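Local atomic coordinates of Poly(A) RNA polymerase GLD2 (Rattus norvegicus, PDB entry 6LBK), a protein that probably adds successive AMP units from ATP to the 3' ends of selected cytoplasmic mRNAs, and single nucleotides to certain microRNAs. Residues Phe188-Tyr193 and Ser225-Val230. The protein carries 1 engineered substitution. Sequence-based numbering, arbitrary orientation.
Sequences FLLRTY and SSYSLV
Phe-188 O is gripped twice by Thr-192, one helical turn on: Thr-192 OG1 donates to it at 2.6 Å, nearly along the C=O axis (C=O...OG1 angle 170°), and Thr-192 N at 3.2 Å. Leu-190 lies within this turn and points toward helix 226-239, its CA 8.4 Å from Val-230 CA. The contact joins helix 182-194, which follows strand 172-178 of the five-stranded sheet that also holds Asp-111, to the first turns of helix 226-239, as buried helix-helix packing near the centre of the chain. The crossing is apolar. Leu-190 CD2 sits 3.7 Å from Val-230 CG1 and 3.8 Å from Tyr-227 CE1, while Leu-190 CD1 meets the same ring carbon within the ring plane, so both methyls press on an edge of the ring. Tyr-227 turns CG anti to its backbone N (chi1 -170°), carrying the ring toward the leucine although its CB does not head there. An alanine in place of Leu-190 is likely to open a gap between Val-230 CG1 and the tyrosine edge, giving the ring more freedom to shift. Beyond this pair of helices, Tyr-227 OH is hydrogen-bonded to Glu-330, and Val-230 also packs on Phe-103 and Lys-208. Ser-225, the N-cap of helix 226-239, shares a 2.9 Å hydrogen bond between its OG and Ser-228 OG. Tyr-227 lies about 9 Å, side chain to side chain, from Asp-111, a probable ligand of the catalytic magnesium. With 130 Å² buried, both sides summed, the chemistry implies a small hydrophobic join: the leucine methyls border one ring edge by van der Waals contact, while Glu-330 holds the hydroxyl from outside.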
loop_
_atom_site.group_PDB
_atom_site.type_symbol
_atom_site.label_atom_id
_atom_site.label_comp_id
_atom_site.label_asym_id
_atom_site.label_seq_id
_atom_site.Cartn_x
_atom_site.Cartn_y
_atom_site.Cartn_z
ATOM N N PHE A 188 -10.054 -1.632 2.231
ATOM C CA PHE A 188 -10.860 -1.000 3.255
ATOM C C PHE A 188 -10.413 -1.374 4.657
ATOM O O PHE A 188 -10.724 -0.635 5.600
ATOM C CB PHE A 188 -12.343 -1.310 2.996
ATOM C CG PHE A 188 -12.794 -0.749 1.699
ATOM C CD1 PHE A 188 -12.953 0.629 1.559
ATOM C CD2 PHE A 188 -12.949 -1.557 0.591
ATOM C CE1 PHE A 188 -13.299 1.181 0.354
ATOM C CE2 PHE A 188 -13.324 -1.011 -0.632
ATOM C CZ PHE A 188 -13.492 0.361 -0.750
ATOM N N LEU A 189 -9.638 -2.457 4.805
ATOM C CA LEU A 189 -8.902 -2.644 6.049
ATOM C C LEU A 189 -7.931 -1.498 6.240
ATOM O O LEU A 189 -8.040 -0.726 7.198
ATOM C CB LEU A 189 -8.165 -3.978 6.018
ATOM C CG LEU A 189 -7.202 -4.287 7.139
ATOM C CD1 LEU A 189 -7.998 -4.399 8.408
ATOM C CD2 LEU A 189 -6.565 -5.582 6.777
ATOM N N LEU A 190 -7.060 -1.305 5.245
ATOM C CA LEU A 190 -6.019 -0.286 5.290
ATOM C C LEU A 190 -6.616 1.101 5.406
ATOM O O LEU A 190 -6.141 1.931 6.200
ATOM C CB LEU A 190 -5.164 -0.375 4.025
ATOM C CG LEU A 190 -3.823 -1.108 4.138
ATOM C CD1 LEU A 190 -3.965 -2.538 4.653
ATOM C CD2 LEU A 190 -3.075 -1.032 2.801
ATOM N N ARG A 191 -7.699 1.349 4.670
ATOM C CA ARG A 191 -8.366 2.641 4.753
ATOM C C ARG A 191 -8.837 2.919 6.175
ATOM O O ARG A 191 -8.709 4.047 6.667
ATOM C CB ARG A 191 -9.543 2.700 3.764
ATOM C CG ARG A 191 -10.382 3.955 3.896
ATOM C CD ARG A 191 -11.278 4.205 2.719
ATOM N NE ARG A 191 -12.031 5.449 2.887
ATOM C CZ ARG A 191 -11.678 6.635 2.387
ATOM N NH1 ARG A 191 -12.439 7.697 2.626
ATOM N NH2 ARG A 191 -10.574 6.763 1.652
ATOM N N THR A 192 -9.334 1.890 6.872
ATOM C CA THR A 192 -9.819 2.086 8.236
ATOM C C THR A 192 -8.671 2.405 9.184
ATOM O O THR A 192 -8.834 3.202 10.112
ATOM C CB THR A 192 -10.594 0.845 8.703
ATOM O OG1 THR A 192 -11.623 0.555 7.754
ATOM C CG2 THR A 192 -11.244 1.095 10.055
ATOM N N TYR A 193 -7.501 1.817 8.936
ATOM C CA TYR A 193 -6.308 2.216 9.658
ATOM C C TYR A 193 -5.885 3.626 9.271
ATOM O O TYR A 193 -5.456 4.410 10.131
ATOM C CB TYR A 193 -5.181 1.252 9.341
ATOM C CG TYR A 193 -5.211 -0.072 10.041
ATOM C CD1 TYR A 193 -5.037 -0.159 11.412
ATOM C CD2 TYR A 193 -5.339 -1.250 9.315
ATOM C CE1 TYR A 193 -5.013 -1.375 12.036
ATOM C CE2 TYR A 193 -5.317 -2.468 9.937
ATOM C CZ TYR A 193 -5.151 -2.524 11.292
ATOM O OH TYR A 193 -5.135 -3.746 11.905
ATOM N N SER A 225 7.459 -4.003 -1.798
ATOM C CA SER A 225 6.224 -3.483 -2.352
ATOM C C SER A 225 5.641 -2.422 -1.431
ATOM O O SER A 225 5.886 -2.416 -0.221
ATOM C CB SER A 225 5.201 -4.602 -2.568
ATOM O OG SER A 225 4.767 -5.143 -1.338
ATOM N N SER A 226 4.857 -1.515 -2.026
ATOM C CA SER A 226 4.202 -0.480 -1.238
ATOM C C SER A 226 3.352 -1.102 -0.148
ATOM O O SER A 226 3.300 -0.593 0.979
ATOM C CB SER A 226 3.339 0.385 -2.142
ATOM O OG SER A 226 4.131 1.328 -2.839
ATOM N N TYR A 227 2.674 -2.209 -0.476
ATOM C CA TYR A 227 1.838 -2.903 0.498
ATOM C C TYR A 227 2.679 -3.472 1.634
ATOM O O TYR A 227 2.267 -3.423 2.801
ATOM C CB TYR A 227 1.043 -4.003 -0.197
ATOM C CG TYR A 227 -0.056 -4.666 0.612
ATOM C CD1 TYR A 227 -0.853 -3.934 1.487
ATOM C CD2 TYR A 227 -0.333 -6.030 0.457
ATOM C CE1 TYR A 227 -1.887 -4.545 2.208
ATOM C CE2 TYR A 227 -1.359 -6.649 1.169
ATOM C CZ TYR A 227 -2.140 -5.893 2.043
ATOM O OH TYR A 227 -3.172 -6.499 2.742
ATOM N N SER A 228 3.856 -4.024 1.316
ATOM C CA SER A 228 4.746 -4.500 2.372
ATOM C C SER A 228 5.119 -3.370 3.309
ATOM O O SER A 228 5.038 -3.512 4.532
ATOM C CB SER A 228 6.002 -5.103 1.771
ATOM O OG SER A 228 5.692 -6.310 1.111
ATOM N N LEU A 229 5.504 -2.222 2.747
ATOM C CA LEU A 229 5.874 -1.075 3.573
ATOM C C LEU A 229 4.719 -0.633 4.452
ATOM O O LEU A 229 4.911 -0.347 5.633
ATOM C CB LEU A 229 6.327 0.091 2.705
ATOM C CG LEU A 229 7.778 0.279 2.347
ATOM C CD1 LEU A 229 7.795 1.477 1.470
ATOM C CD2 LEU A 229 8.602 0.524 3.603
ATOM N N VAL A 230 3.541 -0.446 3.858
ATOM C CA VAL A 230 2.363 -0.024 4.611
ATOM C C VAL A 230 2.119 -0.970 5.755
ATOM O O VAL A 230 1.789 -0.549 6.862
ATOM C CB VAL A 230 1.118 0.074 3.697
ATOM C CG1 VAL A 230 -0.092 0.431 4.527
ATOM C CG2 VAL A 230 1.325 1.139 2.635
#